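Local coordinates for protein beta sliding clamp (Bartonella birtlesii LL-WM9, PDB 6PTR) that probably encircles DNA as a ring-shaped head-to-tail dimer, tethering DNA polymerases and other proteins and so making replication processive, at residues I37-V50 with F65-A79. Residues are numbered along the deposited sequence; the frame is centred on the assembly and turned at random. Where two conformers were deposited one is given.
Sequences ILSNVLIDAENGSV and FTVNIEKAGAITVPA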
ATOM      1  N   ILE C  37     -27.719   4.762   7.732  1.00 27.77           N
ATOM      2  CA  ILE C  37     -27.594   6.221   7.673  1.00 22.82           C
ATOM      3  C   ILE C  37     -26.177   6.671   8.036  1.00 22.72           C
ATOM      4  O   ILE C  37     -25.696   7.703   7.541  1.00 23.67           O
ATOM      5  CB  ILE C  37     -28.650   6.897   8.586  1.00 28.87           C
ATOM      6  CG1 ILE C  37     -28.728   8.397   8.294  1.00 34.79           C
ATOM      7  CG2 ILE C  37     -28.350   6.668  10.055  1.00 31.61           C
ATOM      8  CD1 ILE C  37     -29.143   8.708   6.875  1.00 30.15           C
ATOM      9  N   LEU C  38     -25.486   5.926   8.899  1.00 25.35           N
ATOM     10  CA  LEU C  38     -24.162   6.368   9.338  1.00 23.50           C
ATOM     11  C   LEU C  38     -23.087   6.175   8.280  1.00 24.83           C
ATOM     12  O   LEU C  38     -21.966   6.663   8.469  1.00 25.03           O
ATOM     13  CB  LEU C  38     -23.751   5.643  10.627  1.00 23.91           C
ATOM     14  CG  LEU C  38     -24.605   5.982  11.844  1.00 22.80           C
ATOM     15  CD1 LEU C  38     -24.160   5.149  13.031  1.00 27.34           C
ATOM     16  CD2 LEU C  38     -24.566   7.495  12.161  1.00 25.76           C
ATOM     17  N   SER C  39     -23.390   5.481   7.189  1.00 22.28           N
ATOM     18  CA  SER C  39     -22.477   5.398   6.059  1.00 21.88           C
ATOM     19  C   SER C  39     -22.623   6.574   5.101  1.00 22.30           C
ATOM     20  O   SER C  39     -21.863   6.672   4.137  1.00 20.37           O
ATOM     21  CB  SER C  39     -22.685   4.077   5.314  1.00 25.27           C
ATOM     22  OG  SER C  39     -22.280   3.001   6.138  1.00 33.77           O
ATOM     23  N   ASN C  40     -23.538   7.484   5.370  1.00 21.95           N
ATOM     24  CA  ASN C  40     -23.853   8.552   4.436  1.00 20.95           C
ATOM     25  C   ASN C  40     -23.273   9.883   4.890  1.00 23.94           C
ATOM     26  O   ASN C  40     -23.045  10.112   6.081  1.00 23.29           O
ATOM     27  CB  ASN C  40     -25.366   8.673   4.272  1.00 18.35           C
ATOM     28  CG  ASN C  40     -25.932   7.570   3.402  1.00 21.27           C
ATOM     29  OD1 ASN C  40     -25.276   6.544   3.166  1.00 20.08           O
ATOM     30  ND2 ASN C  40     -27.144   7.769   2.914  1.00 19.94           N
ATOM     31  N   VAL C  41     -23.025  10.768   3.913  1.00 18.73           N
ATOM     32  CA  VAL C  41     -22.728  12.168   4.197  1.00 16.46           C
ATOM     33  C   VAL C  41     -23.997  12.972   3.961  1.00 19.89           C
ATOM     34  O   VAL C  41     -24.722  12.750   2.981  1.00 19.18           O
ATOM     35  CB  VAL C  41     -21.568  12.701   3.333  1.00 21.08           C
ATOM     36  CG1 VAL C  41     -21.839  12.464   1.858  1.00 22.73           C
ATOM     37  CG2 VAL C  41     -21.379  14.211   3.577  1.00 23.85           C
ATOM     38  N   LEU C  42     -24.297  13.877   4.888  1.00 18.76           N
ATOM     39  CA  LEU C  42     -25.414  14.798   4.720  1.00 20.08           C
ATOM     40  C   LEU C  42     -24.957  15.977   3.883  1.00 21.55           C
ATOM     41  O   LEU C  42     -23.920  16.580   4.167  1.00 21.14           O
ATOM     42  CB  LEU C  42     -25.923  15.296   6.073  1.00 22.56           C
ATOM     43  CG  LEU C  42     -26.918  16.475   6.022  1.00 20.15           C
ATOM     44  CD1 LEU C  42     -28.218  16.065   5.306  1.00 18.08           C
ATOM     45  CD2 LEU C  42     -27.200  16.975   7.408  1.00 20.01           C
ATOM     46  N   ILE C  43     -25.732  16.303   2.850  1.00 19.23           N
ATOM     47  CA  ILE C  43     -25.490  17.473   2.010  1.00 20.05           C
ATOM     48  C   ILE C  43     -26.639  18.417   2.263  1.00 22.41           C
ATOM     49  O   ILE C  43     -27.794  18.036   2.053  1.00 23.30           O
ATOM     50  CB  ILE C  43     -25.426  17.114   0.516  1.00 18.45           C
ATOM     51  CG1 ILE C  43     -24.392  16.026   0.253  1.00 20.19           C
ATOM     52  CG2 ILE C  43     -25.114  18.386  -0.322  1.00 22.48           C
ATOM     53  CD1 ILE C  43     -24.327  15.631  -1.211  1.00 22.46           C
ATOM     54  N   ASP C  44     -26.349  19.642   2.713  1.00 17.01           N
ATOM     55  CA  ASP C  44     -27.407  20.584   3.082  1.00 19.00           C
ATOM     56  C   ASP C  44     -27.116  21.902   2.392  1.00 23.02           C
ATOM     57  O   ASP C  44     -26.121  22.560   2.710  1.00 27.75           O
ATOM     58  CB  ASP C  44     -27.482  20.765   4.605  1.00 25.76           C
ATOM     59  CG  ASP C  44     -28.867  21.155   5.085  1.00 38.67           C
ATOM     60  OD1 ASP C  44     -29.596  21.839   4.337  1.00 42.21           O
ATOM     61  OD2 ASP C  44     -29.231  20.795   6.224  1.00 43.95           O
ATOM     62  N   ALA C  45     -27.989  22.295   1.455  1.00 20.16           N
ATOM     63  CA  ALA C  45     -27.793  23.475   0.627  1.00 24.68           C
ATOM     64  C   ALA C  45     -28.847  24.521   0.970  1.00 25.15           C
ATOM     65  O   ALA C  45     -30.042  24.292   0.775  1.00 25.78           O
ATOM     66  CB  ALA C  45     -27.874  23.101  -0.851  1.00 23.77           C
ATOM     67  N   GLU C  46     -28.410  25.661   1.489  1.00 22.82           N
ATOM     68  CA  GLU C  46     -29.348  26.722   1.840  1.00 24.78           C
ATOM     69  C   GLU C  46     -28.564  28.018   1.928  1.00 28.35           C
ATOM     70  O   GLU C  46     -27.393  28.006   2.311  1.00 27.48           O
ATOM     71  CB  GLU C  46     -30.034  26.410   3.180  1.00 30.45           C
ATOM     72  CG  GLU C  46     -31.383  27.012   3.377  1.00 53.20           C
ATOM     73  CD  GLU C  46     -31.914  26.685   4.751  1.00 65.69           C
ATOM     74  OE1 GLU C  46     -32.946  27.262   5.147  1.00 75.20           O
ATOM     75  OE2 GLU C  46     -31.280  25.852   5.436  1.00 65.69           O
ATOM     76  N   ASN C  47     -29.210  29.126   1.544  1.00 28.27           N
ATOM     77  CA  ASN C  47     -28.693  30.475   1.802  1.00 30.14           C
ATOM     78  C   ASN C  47     -27.255  30.652   1.302  1.00 29.70           C
ATOM     79  O   ASN C  47     -26.378  31.149   2.015  1.00 31.41           O
ATOM     80  CB  ASN C  47     -28.781  30.809   3.289  1.00 31.95           C
ATOM     81  CG  ASN C  47     -30.199  30.747   3.816  1.00 38.65           C
ATOM     82  OD1 ASN C  47     -31.149  31.131   3.133  1.00 38.42           O
ATOM     83  ND2 ASN C  47     -30.348  30.242   5.033  1.00 45.78           N
ATOM     84  N   GLY C  48     -27.029  30.269   0.053  1.00 29.16           N
ATOM     85  CA  GLY C  48     -25.728  30.445  -0.575  1.00 29.24           C
ATOM     86  C   GLY C  48     -24.618  29.580  -0.012  1.00 30.87           C
ATOM     87  O   GLY C  48     -23.443  29.878  -0.234  1.00 28.45           O
ATOM     88  N   SER C  49     -24.947  28.508   0.703  1.00 25.41           N
ATOM     89  CA  SER C  49     -23.904  27.691   1.312  1.00 23.89           C
ATOM     90  C   SER C  49     -24.296  26.229   1.251  1.00 27.58           C
ATOM     91  O   SER C  49     -25.472  25.894   1.400  1.00 26.07           O
ATOM     92  CB  SER C  49     -23.662  28.138   2.768  1.00 27.74           C
ATOM     93  OG  SER C  49     -22.734  27.270   3.410  1.00 31.84           O
ATOM     94  N   VAL C  50     -23.311  25.362   1.007  1.00 20.80           N
ATOM     95  CA  VAL C  50     -23.487  23.922   1.082  1.00 19.94           C
ATOM     96  C   VAL C  50     -22.685  23.440   2.269  1.00 28.47           C
ATOM     97  O   VAL C  50     -21.502  23.781   2.397  1.00 22.13           O
ATOM     98  CB  VAL C  50     -23.025  23.219  -0.203  1.00 24.25           C
ATOM     99  CG1 VAL C  50     -22.977  21.714  -0.003  1.00 24.49           C
ATOM    100  CG2 VAL C  50     -23.955  23.586  -1.349  1.00 31.87           C
ATOM    101  N   PHE C  65     -19.082  25.414   2.230  1.00 23.29           N
ATOM    102  CA  PHE C  65     -18.507  26.309   1.236  1.00 22.76           C
ATOM    103  C   PHE C  65     -19.614  27.083   0.531  1.00 23.65           C
ATOM    104  O   PHE C  65     -20.758  26.630   0.439  1.00 25.10           O
ATOM    105  CB  PHE C  65     -17.639  25.557   0.204  1.00 26.01           C
ATOM    106  CG  PHE C  65     -18.338  24.439  -0.522  1.00 28.46           C
ATOM    107  CD1 PHE C  65     -18.535  23.205   0.079  1.00 27.44           C
ATOM    108  CD2 PHE C  65     -18.772  24.616  -1.831  1.00 31.93           C
ATOM    109  CE1 PHE C  65     -19.163  22.171  -0.600  1.00 33.62           C
ATOM    110  CE2 PHE C  65     -19.388  23.573  -2.522  1.00 29.85           C
ATOM    111  CZ  PHE C  65     -19.585  22.353  -1.906  1.00 31.36           C
ATOM    112  N   THR C  66     -19.218  28.228  -0.017  1.00 25.53           N
ATOM    113  CA  THR C  66     -20.137  29.161  -0.661  1.00 28.55           C
ATOM    114  C   THR C  66     -20.471  28.690  -2.069  1.00 30.68           C
ATOM    115  O   THR C  66     -19.571  28.399  -2.859  1.00 29.54           O
ATOM    116  CB  THR C  66     -19.507  30.550  -0.698  1.00 29.21           C
ATOM    117  OG1 THR C  66     -19.417  31.069   0.643  1.00 30.53           O
ATOM    118  CG2 THR C  66     -20.323  31.485  -1.585  1.00 30.96           C
ATOM    119  N   VAL C  67     -21.767  28.586  -2.370  1.00 27.49           N
ATOM    120  CA  VAL C  67     -22.270  28.187  -3.688  1.00 32.25           C
ATOM    121  C   VAL C  67     -23.533  28.972  -3.965  1.00 27.28           C
ATOM    122  O   VAL C  67     -24.384  29.095  -3.085  1.00 30.71           O
ATOM    123  CB  VAL C  67     -22.648  26.690  -3.788  1.00 38.63           C
ATOM    124  CG1 VAL C  67     -22.879  26.306  -5.246  1.00 46.65           C
ATOM    125  CG2 VAL C  67     -21.634  25.808  -3.158  1.00 39.65           C
ATOM    126  N   ASN C  68     -23.684  29.459  -5.187  1.00 28.64           N
ATOM    127  CA  ASN C  68     -25.007  29.900  -5.620  1.00 29.82           C
ATOM    128  C   ASN C  68     -25.917  28.675  -5.708  1.00 43.64           C
ATOM    129  O   ASN C  68     -25.610  27.721  -6.432  1.00 44.89           O
ATOM    130  CB  ASN C  68     -24.939  30.611  -6.963  1.00 37.94           C
ATOM    131  CG  ASN C  68     -26.318  30.973  -7.482  1.00 39.50           C
ATOM    132  OD1 ASN C  68     -26.818  30.382  -8.440  1.00 54.73           O
ATOM    133  ND2 ASN C  68     -26.951  31.913  -6.827  1.00 39.02           N
ATOM    134  N   ILE C  69     -27.025  28.690  -4.974  1.00 29.30           N
ATOM    135  CA  ILE C  69     -27.922  27.540  -4.857  0.53 27.01           C
ATOM    136  C   ILE C  69     -29.103  27.747  -5.791  1.00 28.11           C
ATOM    137  O   ILE C  69     -29.821  28.749  -5.672  1.00 30.15           O
ATOM    138  CB  ILE C  69     -28.416  27.361  -3.411  0.53 28.94           C
ATOM    139  CG1 ILE C  69     -27.240  27.322  -2.429  0.53 28.31           C
ATOM    140  CG2 ILE C  69     -29.269  26.098  -3.290  0.53 30.43           C
ATOM    141  CD1 ILE C  69     -26.339  26.131  -2.603  0.53 23.39           C
ATOM    142  N   GLU C  70     -29.317  26.806  -6.710  1.00 27.90           N
ATOM    143  CA  GLU C  70     -30.471  26.904  -7.599  1.00 31.56           C
ATOM    144  C   GLU C  70     -31.766  26.565  -6.867  1.00 28.86           C
ATOM    145  O   GLU C  70     -32.742  27.324  -6.932  1.00 30.96           O
ATOM    146  CB  GLU C  70     -30.281  25.994  -8.814  1.00 30.23           C
ATOM    147  CG  GLU C  70     -31.377  26.163  -9.860  1.00 37.94           C
ATOM    148  CD  GLU C  70     -31.070  25.433 -11.164  1.00 42.44           C
ATOM    149  OE1 GLU C  70     -29.951  24.874 -11.306  1.00 36.68           O
ATOM    150  OE2 GLU C  70     -31.954  25.422 -12.043  1.00 42.40           O
ATOM    151  N   LYS C  71     -31.800  25.435  -6.164  1.00 27.47           N
ATOM    152  CA  LYS C  71     -32.934  25.099  -5.308  1.00 29.86           C
ATOM    153  C   LYS C  71     -32.406  24.569  -3.987  1.00 25.93           C
ATOM    154  O   LYS C  71     -31.623  23.615  -3.973  1.00 26.74           O
ATOM    155  CB  LYS C  71     -33.844  24.043  -5.932  1.00 32.55           C
ATOM    156  CG  LYS C  71     -34.431  24.380  -7.270  1.00 42.35           C
ATOM    157  CD  LYS C  71     -35.293  23.207  -7.755  1.00 56.35           C
ATOM    158  CE  LYS C  71     -36.370  22.835  -6.722  1.00 67.67           C
ATOM    159  NZ  LYS C  71     -37.155  21.614  -7.092  1.00 69.61           N
ATOM    160  N   ALA C  72     -32.845  25.181  -2.883  1.00 27.87           N
ATOM    161  CA  ALA C  72     -32.391  24.744  -1.574  1.00 25.27           C
ATOM    162  C   ALA C  72     -32.932  23.354  -1.263  1.00 25.80           C
ATOM    163  O   ALA C  72     -34.007  22.959  -1.733  1.00 29.26           O
ATOM    164  CB  ALA C  72     -32.842  25.720  -0.490  1.00 27.88           C
ATOM    165  N   GLY C  73     -32.201  22.637  -0.426  1.00 23.12           N
ATOM    166  CA  GLY C  73     -32.649  21.335   0.020  1.00 28.47           C
ATOM    167  C   GLY C  73     -31.500  20.544   0.602  1.00 26.28           C
ATOM    168  O   GLY C  73     -30.362  21.003   0.662  1.00 23.42           O
ATOM    169  N   ALA C  74     -31.819  19.316   1.004  1.00 22.57           N
ATOM    170  CA  ALA C  74     -30.803  18.470   1.604  1.00 19.19           C
ATOM    171  C   ALA C  74     -31.087  17.014   1.277  1.00 21.01           C
ATOM    172  O   ALA C  74     -32.205  16.632   0.915  1.00 22.01           O
ATOM    173  CB  ALA C  74     -30.741  18.664   3.123  1.00 20.02           C
ATOM    174  N   ILE C  75     -30.047  16.194   1.439  1.00 16.60           N
ATOM    175  CA  ILE C  75     -30.139  14.768   1.152  1.00 16.88           C
ATOM    176  C   ILE C  75     -28.897  14.131   1.751  1.00 16.99           C
ATOM    177  O   ILE C  75     -27.887  14.805   1.961  1.00 18.39           O
ATOM    178  CB  ILE C  75     -30.227  14.540  -0.383  1.00 20.10           C
ATOM    179  CG1 ILE C  75     -30.614  13.098  -0.707  1.00 25.79           C
ATOM    180  CG2 ILE C  75     -28.909  14.874  -1.061  1.00 20.52           C
ATOM    181  CD1 ILE C  75     -32.034  12.779  -0.372  1.00 27.99           C
ATOM    182  N   THR C  76     -28.964  12.830   2.050  1.00 19.23           N
ATOM    183  CA  THR C  76     -27.761  12.131   2.489  1.00 16.58           C
ATOM    184  C   THR C  76     -27.437  11.045   1.470  1.00 18.53           C
ATOM    185  O   THR C  76     -28.338  10.465   0.854  1.00 20.28           O
ATOM    186  CB  THR C  76     -27.889  11.525   3.913  1.00 20.96           C
ATOM    187  OG1 THR C  76     -28.583  10.272   3.848  1.00 20.22           O
ATOM    188  CG2 THR C  76     -28.627  12.471   4.846  1.00 22.56           C
ATOM    189  N   VAL C  77     -26.139  10.819   1.261  1.00 17.96           N
ATOM    190  CA  VAL C  77     -25.601  10.051   0.138  1.00 19.61           C
ATOM    191  C   VAL C  77     -24.509   9.149   0.697  1.00 17.42           C
ATOM    192  O   VAL C  77     -23.730   9.618   1.538  1.00 19.79           O
ATOM    193  CB  VAL C  77     -25.007  10.985  -0.942  1.00 22.85           C
ATOM    194  CG1 VAL C  77     -24.739  10.248  -2.223  1.00 26.62           C
ATOM    195  CG2 VAL C  77     -25.908  12.215  -1.183  1.00 26.68           C
ATOM    196  N   PRO C  78     -24.397   7.877   0.282  1.00 18.39           N
ATOM    197  CA  PRO C  78     -23.285   7.042   0.777  1.00 17.70           C
ATOM    198  C   PRO C  78     -21.931   7.695   0.530  1.00 23.69           C
ATOM    199  O   PRO C  78     -21.610   8.076  -0.598  1.00 19.25           O
ATOM    200  CB  PRO C  78     -23.455   5.738  -0.006  1.00 23.38           C
ATOM    201  CG  PRO C  78     -24.965   5.681  -0.262  1.00 23.75           C
ATOM    202  CD  PRO C  78     -25.303   7.105  -0.595  1.00 20.49           C
ATOM    203  N   ALA C  79     -21.140   7.858   1.601  1.00 21.99           N
ATOM    204  CA  ALA C  79     -20.043   8.820   1.547  1.00 19.42           C
ATOM    205  C   ALA C  79     -18.844   8.285   0.771  1.00 19.93           C
ATOM    206  O   ALA C  79     -18.231   9.033   0.001  1.00 24.09           O
ATOM    207  CB  ALA C  79     -19.627   9.236   2.960  1.00 22.83           C
TER
HETATM  208  O   HOH W   1     -21.992  31.708   1.399  1.00 28.96           O
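Asn40 and Thr76 meet at about a right angle. Asn40 ND2 donates to Thr76 OG1 at 3.0 Å, nearly straight at 172°, and OG1 lies in the plane of the amide. The same hydroxyl also bonds Leu121 O. Thr76 OG1 sits between its backbone N and carbonyl carbon (chi1 82°), which leaves CG2 to meet Leu42 CD1 at 3.6 Å. Two residues along, the methyl of Ala74 rests against the carboxylate of Asp44, with CB 3.6 Å from OD1; Asp44 OD2 forms a salt bridge with Lys123.

On the opposite face, Ile43 CD1 reaches obliquely to Val77 CG2, 3.8 Å away. Strands 40-46 and 73-78 are antiparallel here, joined by paired backbone bonds from Val41-Val77 to Ala45-Gly73. Strand 71-78 is an outermost strand of an antiparallel sheet that begins in the N-terminal domain and runs on, past strand 59-69, into strands of the central domain. Strand 40-46 turns back through a type I' turn at Glu46-Ser49, and strand 49-55 pairs with strand 59-69.

Beyond the turn, Val50 and Phe65 lie side by side and point the same way. Val50 CB stands over one ring face, offset toward the rim, in a CH-pi contact 4.2 Å from the centroid. Val50 CG2 instead meets Val67 CG2 at 3.7 Å. In one of the two conformers of Ile69, its CD1 also touches Val50 CG2 and Ala45 CB, on strands 49-55 and 40-46; this contact is less certain. Ile11 of strand 10-14 packs on Ala45 and Val50.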